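Local coordinates for protein dTDP-4-dehydrorhamnose 3,5-epimerase (Sulfolobus tokodaii, PDB 2B9U) that probably epimerises the 3' and 5' positions of dTDP-4-dehydro-6-deoxyglucose on the pathway to dTDP-L-rhamnose, working as a homodimer, at residues 8-19 and 106-116; 117-125 and 151-159. All blocks are in the same frame, centred on the assembly; numbering follows the deposited sequence.

Interaction 1. Residues 8-19 and 106-116; sequences LGMGIILIKPKV and NHYMLWIPPGF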
loop_
_atom_site.group_PDB
_atom_site.type_symbol
_atom_site.label_atom_id
_atom_site.label_comp_id
_atom_site.label_asym_id
_atom_site.label_seq_id
_atom_site.Cartn_x
_atom_site.Cartn_y
_atom_site.Cartn_z
ATOM N N LEU A 8 22.236 2.219 -0.373
ATOM C CA LEU A 8 22.592 3.179 0.673
ATOM C C LEU A 8 23.578 2.611 1.701
ATOM O O LEU A 8 23.930 3.276 2.676
ATOM C CB LEU A 8 21.334 3.744 1.350
ATOM C CG LEU A 8 20.236 4.378 0.467
ATOM C CD1 LEU A 8 19.219 5.055 1.347
ATOM C CD2 LEU A 8 20.753 5.388 -0.581
ATOM N N GLY A 9 24.036 1.383 1.465
ATOM C CA GLY A 9 24.922 0.694 2.395
ATOM C C GLY A 9 24.213 -0.364 3.214
ATOM O O GLY A 9 23.040 -0.210 3.558
ATOM N N MET A 10 24.934 -1.448 3.509
ATOM C CA MET A 10 24.524 -2.500 4.470
ATOM C C MET A 10 23.297 -3.313 4.055
ATOM O O MET A 10 22.699 -3.981 4.887
ATOM C CB MET A 10 24.278 -1.944 5.890
ATOM C CG MET A 10 25.182 -0.842 6.391
ATOM S SD MET A 10 24.679 -0.378 8.072
ATOM C CE MET A 10 23.743 1.117 7.781
ATOM N N GLY A 11 22.913 -3.245 2.784
ATOM C CA GLY A 11 21.711 -3.923 2.305
ATOM C C GLY A 11 20.475 -3.038 2.209
ATOM O O GLY A 11 19.410 -3.493 1.787
ATOM N N ILE A 12 20.624 -1.769 2.584
ATOM C CA ILE A 12 19.531 -0.786 2.536
ATOM C C ILE A 12 19.488 -0.235 1.113
ATOM O O ILE A 12 20.536 0.100 0.538
ATOM C CB ILE A 12 19.742 0.375 3.574
ATOM C CG1 ILE A 12 19.952 -0.167 4.998
ATOM C CG2 ILE A 12 18.599 1.418 3.526
ATOM C CD1 ILE A 12 18.722 -0.753 5.648
ATOM N N ILE A 13 18.282 -0.156 0.545
ATOM C CA ILE A 13 18.110 0.253 -0.832
ATOM C C ILE A 13 17.038 1.331 -0.929
ATOM O O ILE A 13 15.962 1.203 -0.341
ATOM C CB ILE A 13 17.738 -0.943 -1.758
ATOM C CG1 ILE A 13 18.844 -2.020 -1.734
ATOM C CG2 ILE A 13 17.527 -0.457 -3.185
ATOM C CD1 ILE A 13 18.619 -3.199 -2.659
ATOM N N LEU A 14 17.348 2.402 -1.657
ATOM C CA LEU A 14 16.350 3.427 -1.951
ATOM C C LEU A 14 15.738 3.123 -3.308
ATOM O O LEU A 14 16.466 2.896 -4.282
ATOM C CB LEU A 14 16.965 4.841 -1.932
ATOM C CG LEU A 14 15.916 5.944 -2.129
ATOM C CD1 LEU A 14 15.602 6.638 -0.808
ATOM C CD2 LEU A 14 16.363 6.922 -3.197
ATOM N N ILE A 15 14.405 3.092 -3.361
ATOM C CA ILE A 15 13.677 2.824 -4.601
ATOM C C ILE A 15 12.974 4.085 -5.088
ATOM O O ILE A 15 12.280 4.769 -4.317
ATOM C CB ILE A 15 12.663 1.642 -4.465
ATOM C CG1 ILE A 15 13.359 0.386 -3.975
ATOM C CG2 ILE A 15 12.009 1.296 -5.811
ATOM C CD1 ILE A 15 13.050 0.051 -2.559
ATOM N N LYS A 16 13.135 4.378 -6.377
ATOM C CA LYS A 16 12.581 5.597 -6.950
ATOM C C LYS A 16 11.640 5.215 -8.067
ATOM O O LYS A 16 12.091 4.685 -9.081
ATOM C CB LYS A 16 13.689 6.475 -7.519
ATOM C CG LYS A 16 14.802 6.810 -6.565
ATOM C CD LYS A 16 16.012 7.289 -7.355
ATOM C CE LYS A 16 16.541 8.594 -6.802
ATOM N NZ LYS A 16 17.521 9.250 -7.747
ATOM N N PRO A 17 10.324 5.451 -7.875
ATOM C CA PRO A 17 9.337 5.060 -8.883
ATOM C C PRO A 17 9.127 6.122 -9.956
ATOM O O PRO A 17 9.594 7.243 -9.815
ATOM C CB PRO A 17 8.059 4.842 -8.051
ATOM C CG PRO A 17 8.191 5.796 -6.878
ATOM C CD PRO A 17 9.695 6.074 -6.691
ATOM N N LYS A 18 8.411 5.784 -11.017
ATOM C CA LYS A 18 8.092 6.776 -12.030
ATOM C C LYS A 18 6.679 7.281 -11.850
ATOM O O LYS A 18 5.741 6.494 -11.802
ATOM C CB LYS A 18 8.272 6.210 -13.435
ATOM C CG LYS A 18 9.652 6.470 -14.000
ATOM C CD LYS A 18 9.567 6.563 -15.531
ATOM C CE LYS A 18 10.938 6.681 -16.121
ATOM N NZ LYS A 18 11.692 5.412 -15.971
ATOM N N VAL A 19 6.550 8.602 -11.741
ATOM C CA VAL A 19 5.283 9.257 -11.496
ATOM C C VAL A 19 4.815 9.922 -12.803
ATOM O O VAL A 19 5.590 10.624 -13.487
ATOM C CB VAL A 19 5.423 10.261 -10.324
ATOM C CG1 VAL A 19 4.120 11.011 -10.043
ATOM C CG2 VAL A 19 5.942 9.543 -9.063
ATOM N N ASN A 106 8.547 13.245 -3.293
ATOM C CA ASN A 106 9.437 12.325 -4.001
ATOM C C ASN A 106 8.837 10.939 -4.305
ATOM O O ASN A 106 9.194 10.314 -5.311
ATOM C CB ASN A 106 10.852 12.239 -3.367
ATOM C CG ASN A 106 10.889 11.681 -1.915
ATOM O OD1 ASN A 106 10.042 10.904 -1.463
ATOM N ND2 ASN A 106 11.952 12.056 -1.199
ATOM N N HIS A 107 7.905 10.497 -3.457
ATOM C CA HIS A 107 7.357 9.134 -3.507
ATOM C C HIS A 107 8.439 8.055 -3.478
ATOM O O HIS A 107 8.233 6.953 -3.980
ATOM C CB HIS A 107 6.430 8.929 -4.719
ATOM C CG HIS A 107 5.165 9.718 -4.647
ATOM N ND1 HIS A 107 4.141 9.406 -3.776
ATOM C CD2 HIS A 107 4.767 10.822 -5.315
ATOM C CE1 HIS A 107 3.165 10.284 -3.915
ATOM N NE2 HIS A 107 3.522 11.157 -4.838
ATOM N N TYR A 108 9.597 8.379 -2.894
ATOM C CA TYR A 108 10.671 7.386 -2.700
ATOM C C TYR A 108 10.341 6.394 -1.589
ATOM O O TYR A 108 9.536 6.678 -0.667
ATOM C CB TYR A 108 12.023 8.052 -2.363
ATOM C CG TYR A 108 12.641 8.951 -3.431
ATOM C CD1 TYR A 108 12.267 8.862 -4.763
ATOM C CD2 TYR A 108 13.631 9.863 -3.091
ATOM C CE1 TYR A 108 12.845 9.681 -5.736
ATOM C CE2 TYR A 108 14.221 10.681 -4.052
ATOM C CZ TYR A 108 13.826 10.584 -5.370
ATOM O OH TYR A 108 14.407 11.407 -6.319
ATOM N N MET A 109 10.992 5.238 -1.683
ATOM C CA MET A 109 10.793 4.120 -0.776
ATOM C C MET A 109 12.151 3.668 -0.275
ATOM O O MET A 109 13.142 3.815 -0.972
ATOM C CB MET A 109 10.136 2.948 -1.515
ATOM C CG MET A 109 8.642 3.110 -1.795
ATOM S SD MET A 109 8.095 1.938 -3.049
ATOM C CE MET A 109 8.577 2.820 -4.542
ATOM N N LEU A 110 12.175 3.109 0.926
ATOM C CA LEU A 110 13.366 2.492 1.499
ATOM C C LEU A 110 13.045 1.035 1.730
ATOM O O LEU A 110 12.060 0.710 2.438
ATOM C CB LEU A 110 13.663 3.084 2.871
ATOM C CG LEU A 110 14.912 3.851 3.274
ATOM C CD1 LEU A 110 15.255 3.420 4.689
ATOM C CD2 LEU A 110 16.092 3.638 2.331
ATOM N N TRP A 111 13.879 0.164 1.161
ATOM C CA TRP A 111 13.868 -1.256 1.506
ATOM C C TRP A 111 14.866 -1.499 2.624
ATOM O O TRP A 111 16.060 -1.137 2.522
ATOM C CB TRP A 111 14.169 -2.131 0.299
ATOM C CG TRP A 111 14.754 -3.509 0.640
ATOM C CD1 TRP A 111 16.047 -3.919 0.447
ATOM C CD2 TRP A 111 14.060 -4.633 1.217
ATOM N NE1 TRP A 111 16.203 -5.221 0.868
ATOM C CE2 TRP A 111 15.004 -5.678 1.357
ATOM C CE3 TRP A 111 12.738 -4.851 1.646
ATOM C CZ2 TRP A 111 14.661 -6.936 1.871
ATOM C CZ3 TRP A 111 12.404 -6.109 2.180
ATOM C CH2 TRP A 111 13.363 -7.128 2.283
ATOM N N ILE A 112 14.351 -2.093 3.698
ATOM C CA ILE A 112 15.097 -2.378 4.914
ATOM C C ILE A 112 15.038 -3.899 5.190
ATOM O O ILE A 112 14.023 -4.414 5.682
ATOM C CB ILE A 112 14.529 -1.624 6.143
ATOM C CG1 ILE A 112 14.347 -0.122 5.858
ATOM C CG2 ILE A 112 15.414 -1.885 7.391
ATOM C CD1 ILE A 112 13.658 0.623 6.973
ATOM N N PRO A 113 16.137 -4.611 4.897
ATOM C CA PRO A 113 16.229 -6.072 5.076
ATOM C C PRO A 113 16.199 -6.461 6.552
ATOM O O PRO A 113 16.356 -5.594 7.402
ATOM C CB PRO A 113 17.587 -6.422 4.439
ATOM C CG PRO A 113 18.374 -5.178 4.484
ATOM C CD PRO A 113 17.396 -4.028 4.391
ATOM N N PRO A 114 15.958 -7.756 6.871
ATOM C CA PRO A 114 16.049 -8.189 8.278
ATOM C C PRO A 114 17.406 -7.898 8.929
ATOM O O PRO A 114 18.424 -7.851 8.250
ATOM C CB PRO A 114 15.834 -9.705 8.199
ATOM C CG PRO A 114 15.088 -9.935 6.949
ATOM C CD PRO A 114 15.552 -8.865 5.980
ATOM N N GLY A 115 17.411 -7.717 10.246
ATOM C CA GLY A 115 18.630 -7.379 10.968
ATOM C C GLY A 115 18.785 -5.902 11.299
ATOM O O GLY A 115 19.792 -5.517 11.887
ATOM N N PHE A 116 17.792 -5.080 10.911
ATOM C CA PHE A 116 17.776 -3.643 11.222
ATOM C C PHE A 116 16.604 -3.258 12.103
ATOM O O PHE A 116 15.546 -3.863 12.019
ATOM C CB PHE A 116 17.682 -2.798 9.938
ATOM C CG PHE A 116 18.936 -2.789 9.121
ATOM C CD1 PHE A 116 19.233 -3.851 8.270
ATOM C CD2 PHE A 116 19.818 -1.712 9.194
ATOM C CE1 PHE A 116 20.410 -3.845 7.519
ATOM C CE2 PHE A 116 20.989 -1.689 8.440
ATOM C CZ PHE A 116 21.286 -2.753 7.603
#

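Interaction 2. Residues 117-125 and 151-159; sequences AHGFQALED and DWPIKEVII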
loop_
_atom_site.group_PDB
_atom_site.type_symbol
_atom_site.label_atom_id
_atom_site.label_comp_id
_atom_site.label_asym_id
_atom_site.label_seq_id
_atom_site.Cartn_x
_atom_site.Cartn_y
_atom_site.Cartn_z
ATOM N N ALA A 117 16.795 -2.223 12.922
ATOM C CA ALA A 117 15.699 -1.597 13.643
ATOM C C ALA A 117 15.216 -0.356 12.886
ATOM O O ALA A 117 16.019 0.506 12.538
ATOM C CB ALA A 117 16.148 -1.209 15.053
ATOM N N HIS A 118 13.905 -0.256 12.664
ATOM C CA HIS A 118 13.333 0.842 11.876
ATOM C C HIS A 118 12.565 1.876 12.714
ATOM O O HIS A 118 11.779 1.540 13.575
ATOM C CB HIS A 118 12.444 0.290 10.736
ATOM C CG HIS A 118 11.532 1.317 10.124
ATOM N ND1 HIS A 118 10.161 1.246 10.221
ATOM C CD2 HIS A 118 11.798 2.455 9.442
ATOM C CE1 HIS A 118 9.620 2.291 9.623
ATOM N NE2 HIS A 118 10.592 3.038 9.139
ATOM N N GLY A 119 12.774 3.144 12.427
ATOM C CA GLY A 119 11.955 4.173 13.032
ATOM C C GLY A 119 11.874 5.376 12.129
ATOM O O GLY A 119 12.568 5.447 11.116
ATOM N N PHE A 120 11.009 6.316 12.494
ATOM C CA PHE A 120 10.940 7.594 11.800
ATOM C C PHE A 120 10.366 8.663 12.706
ATOM O O PHE A 120 9.676 8.348 13.677
ATOM C CB PHE A 120 10.106 7.508 10.506
ATOM C CG PHE A 120 8.650 7.161 10.726
ATOM C CD1 PHE A 120 7.699 8.161 10.951
ATOM C CD2 PHE A 120 8.225 5.841 10.675
ATOM C CE1 PHE A 120 6.365 7.848 11.127
ATOM C CE2 PHE A 120 6.876 5.519 10.859
ATOM C CZ PHE A 120 5.950 6.511 11.083
ATOM N N GLN A 121 10.663 9.916 12.379
ATOM C CA GLN A 121 9.890 11.038 12.877
ATOM C C GLN A 121 9.053 11.668 11.758
ATOM O O GLN A 121 9.550 11.912 10.647
ATOM C CB GLN A 121 10.772 12.093 13.548
ATOM C CG GLN A 121 9.950 13.223 14.184
ATOM C CD GLN A 121 10.777 14.160 15.028
ATOM O OE1 GLN A 121 11.832 14.639 14.605
ATOM N NE2 GLN A 121 10.293 14.444 16.221
ATOM N N ALA A 122 7.775 11.902 12.050
ATOM C CA ALA A 122 6.914 12.639 11.126
ATOM C C ALA A 122 7.320 14.120 11.126
ATOM O O ALA A 122 7.334 14.772 12.179
ATOM C CB ALA A 122 5.438 12.447 11.490
ATOM N N LEU A 123 7.687 14.625 9.943
ATOM C CA LEU A 123 8.117 16.004 9.762
ATOM C C LEU A 123 6.898 16.909 9.546
ATOM O O LEU A 123 6.910 18.103 9.843
ATOM C CB LEU A 123 9.128 16.101 8.590
ATOM C CG LEU A 123 10.386 15.229 8.722
ATOM C CD1 LEU A 123 11.313 15.384 7.538
ATOM C CD2 LEU A 123 11.171 15.493 10.021
ATOM N N GLU A 124 5.852 16.288 9.022
ATOM C CA GLU A 124 4.537 16.852 8.824
ATOM C C GLU A 124 3.629 15.719 9.269
ATOM O O GLU A 124 4.100 14.589 9.479
ATOM C CB GLU A 124 4.270 17.082 7.321
ATOM C CG GLU A 124 5.017 18.207 6.649
ATOM C CD GLU A 124 4.707 18.309 5.147
ATOM O OE1 GLU A 124 3.651 17.800 4.674
ATOM O OE2 GLU A 124 5.541 18.903 4.425
ATOM N N ASP A 125 2.336 16.003 9.366
ATOM C CA ASP A 125 1.304 14.967 9.486
ATOM C C ASP A 125 1.496 14.044 8.302
ATOM O O ASP A 125 1.487 14.514 7.159
ATOM C CB ASP A 125 -0.099 15.581 9.415
ATOM C CG ASP A 125 -0.558 16.194 10.734
ATOM O OD1 ASP A 125 0.258 16.348 11.667
ATOM O OD2 ASP A 125 -1.764 16.522 10.829
ATOM N N ASP A 151 19.383 11.451 16.645
ATOM C CA ASP A 151 19.137 12.867 16.844
ATOM C C ASP A 151 18.056 13.280 15.840
ATOM O O ASP A 151 18.297 13.347 14.641
ATOM C CB ASP A 151 20.462 13.636 16.648
ATOM C CG ASP A 151 20.348 15.121 16.948
ATOM O OD1 ASP A 151 19.403 15.550 17.638
ATOM O OD2 ASP A 151 21.224 15.873 16.487
ATOM N N TRP A 152 16.845 13.498 16.348
ATOM C CA TRP A 152 15.661 13.814 15.551
ATOM C C TRP A 152 15.514 15.329 15.445
ATOM O O TRP A 152 15.837 16.035 16.401
ATOM C CB TRP A 152 14.415 13.225 16.224
ATOM C CG TRP A 152 14.456 11.707 16.385
ATOM C CD1 TRP A 152 14.652 11.007 17.542
ATOM C CD2 TRP A 152 14.302 10.731 15.350
ATOM N NE1 TRP A 152 14.636 9.660 17.294
ATOM C CE2 TRP A 152 14.412 9.457 15.958
ATOM C CE3 TRP A 152 14.073 10.807 13.970
ATOM C CZ2 TRP A 152 14.298 8.267 15.231
ATOM C CZ3 TRP A 152 13.962 9.621 13.249
ATOM C CH2 TRP A 152 14.082 8.368 13.882
ATOM N N PRO A 153 15.030 15.835 14.290
ATOM C CA PRO A 153 14.971 17.303 14.099
ATOM C C PRO A 153 13.859 18.058 14.849
ATOM O O PRO A 153 14.040 19.231 15.191
ATOM C CB PRO A 153 14.818 17.462 12.579
ATOM C CG PRO A 153 14.190 16.186 12.124
ATOM C CD PRO A 153 14.562 15.096 13.105
ATOM N N ILE A 154 12.728 17.410 15.110
ATOM C CA ILE A 154 11.613 18.083 15.785
ATOM C C ILE A 154 11.677 17.839 17.287
ATOM O O ILE A 154 11.831 16.696 17.745
ATOM C CB ILE A 154 10.244 17.711 15.170
ATOM C CG1 ILE A 154 10.175 18.209 13.722
ATOM C CG2 ILE A 154 9.080 18.298 15.992
ATOM C CD1 ILE A 154 9.069 17.583 12.908
ATOM N N LYS A 155 11.563 18.941 18.025
ATOM C CA LYS A 155 11.753 19.016 19.461
ATOM C C LYS A 155 10.516 18.513 20.203
ATOM O O LYS A 155 10.625 17.847 21.239
ATOM C CB LYS A 155 12.018 20.488 19.823
ATOM C CG LYS A 155 12.537 20.772 21.223
ATOM C CD LYS A 155 13.075 22.219 21.271
ATOM C CE LYS A 155 14.449 22.338 20.544
ATOM N NZ LYS A 155 14.536 23.492 19.571
ATOM N N GLU A 156 9.341 18.828 19.665
ATOM C CA GLU A 156 8.073 18.396 20.261
ATOM C C GLU A 156 7.780 16.957 19.855
ATOM O O GLU A 156 6.902 16.690 19.049
ATOM C CB GLU A 156 6.925 19.331 19.866
ATOM C CG GLU A 156 7.219 20.837 20.029
ATOM C CD GLU A 156 8.257 21.373 19.036
ATOM O OE1 GLU A 156 8.445 20.759 17.958
ATOM O OE2 GLU A 156 8.888 22.416 19.339
ATOM N N VAL A 157 8.546 16.038 20.432
ATOM C CA VAL A 157 8.435 14.613 20.154
ATOM C C VAL A 157 7.157 14.030 20.777
ATOM O O VAL A 157 6.866 14.271 21.960
ATOM C CB VAL A 157 9.689 13.865 20.673
ATOM C CG1 VAL A 157 9.444 12.346 20.809
ATOM C CG2 VAL A 157 10.918 14.172 19.797
ATOM N N ILE A 158 6.400 13.286 19.969
ATOM C CA ILE A 158 5.223 12.543 20.443
ATOM C C ILE A 158 5.478 11.039 20.312
ATOM O O ILE A 158 5.772 10.530 19.240
ATOM C CB ILE A 158 3.922 12.993 19.725
ATOM C CG1 ILE A 158 3.678 14.486 19.979
ATOM C CG2 ILE A 158 2.705 12.157 20.171
ATOM C CD1 ILE A 158 2.769 15.134 18.957
ATOM N N ILE A 159 5.373 10.319 21.414
ATOM C CA ILE A 159 5.909 8.972 21.443
ATOM C C ILE A 159 5.125 8.104 22.425
ATOM O O ILE A 159 4.597 8.603 23.411
ATOM C CB ILE A 159 7.433 9.012 21.760
ATOM C CG1 ILE A 159 8.062 7.619 21.631
ATOM C CG2 ILE A 159 7.707 9.683 23.128
ATOM C CD1 ILE A 159 9.573 7.636 21.447
#

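Interaction 1. Residues 8-19 and 106-116
Two neighbouring antiparallel strands in one sheet of the cupin jelly roll, 12-22 and 109-112, meet here and show how backbone pairing sets side-chain register. I13 with W111 and I15 with M109 form hydrogen-bonded pairs, and L14 with L110 is the non-hydrogen-bonded pair between them. I15 N donates to M109 O at 2.8 Å and I13 N to W111 O at 3.1 Å. On the face that carries I13, I15, M109 and W111, I15 CD1 packs on W111 CB and I13 CG1 comes to the indole edge at W111 CD1. The L14 and L110 face also carries I12, whose CG2 touches L110 CD2 at 3.6 Å.

Toward one end, K16 lays CG over a face of the Y108 ring, a CH-pi contact with CG 4.0 Å from the ring centroid; its NZ goes on to a salt bridge with E6. L14 CD2 also meets Y108 at CD2. Replacing Y108 by an alanine would probably leave the aliphatic part of K16 without the ring it lies on and open a gap beside L14. At the other end, within the type I' turn G9-I12, M10 SD sits at the edge of the F116 ring, a Met-aromatic contact. With CG1 anti to the carbonyl carbon (chi1 -54°), I12 carries CD1 over the centre of that ring, 3.6 Å from its centroid and 8° off the normal.

Interaction 2. Residues 117-125 and 151-159
The W152 indole lies obliquely against the strand backbone from G119 to Q121, with CZ3 3.4 Å from Q121 N and CE3 3.6 Å from Q121 CB. The second flat group, the Q121 amide, has I154 O almost in its own plane and P153 CD close to its oxygen. It illustrates how one side-chain amide can hold both the N-H and the C=O of a single loop residue: OE1 accepts from I154 N at 3.0 Å while NE2 donates to I154 O at 3.1 Å, with N-H...O angles of 160° and 167°. Both donors are tilted from the plane of the carbonyl they approach. With CG anti to the backbone N (chi1 -175°) and the chain extended beyond it, Q121 carries the amide out to the backbone of the loop. I154 CB and V157 CG2 pack against NE2, which also donates to G55 O, so both amide ends are satisfied. Beyond the amide, L123 CD2 meets P153 CG at 3.7 Å, and I154 CD1 rests near L123 CA. The contact thus fastens the irregular loop between strand 142-144 and helix 161-164 to the end of strand 116-122, which is flanked in its sheet by strands 57-63 and 79-86.

From the N terminus, the chain runs through strand 3-9 and turns tightly into strand 12-22, which pairs with 3-9 and 25-32 and also, far later in the chain, with 109-112; interaction 1 therefore closes a loop of 86 residues holding much of the beta structure. The chain then leaves that sheet, passes through P113-G115 and enters strand 116-122 of the five-stranded sheet. Interaction 2 closes a shorter loop of 25 residues, returning 151-159 to the end of this strand. The two contacts are in series, neither nested nor crossed, their centres about 19 Å apart. They meet where I112 CD1 packs on H118 CD2 at 3.6 Å, joining residues from consecutive strands of the two sheets.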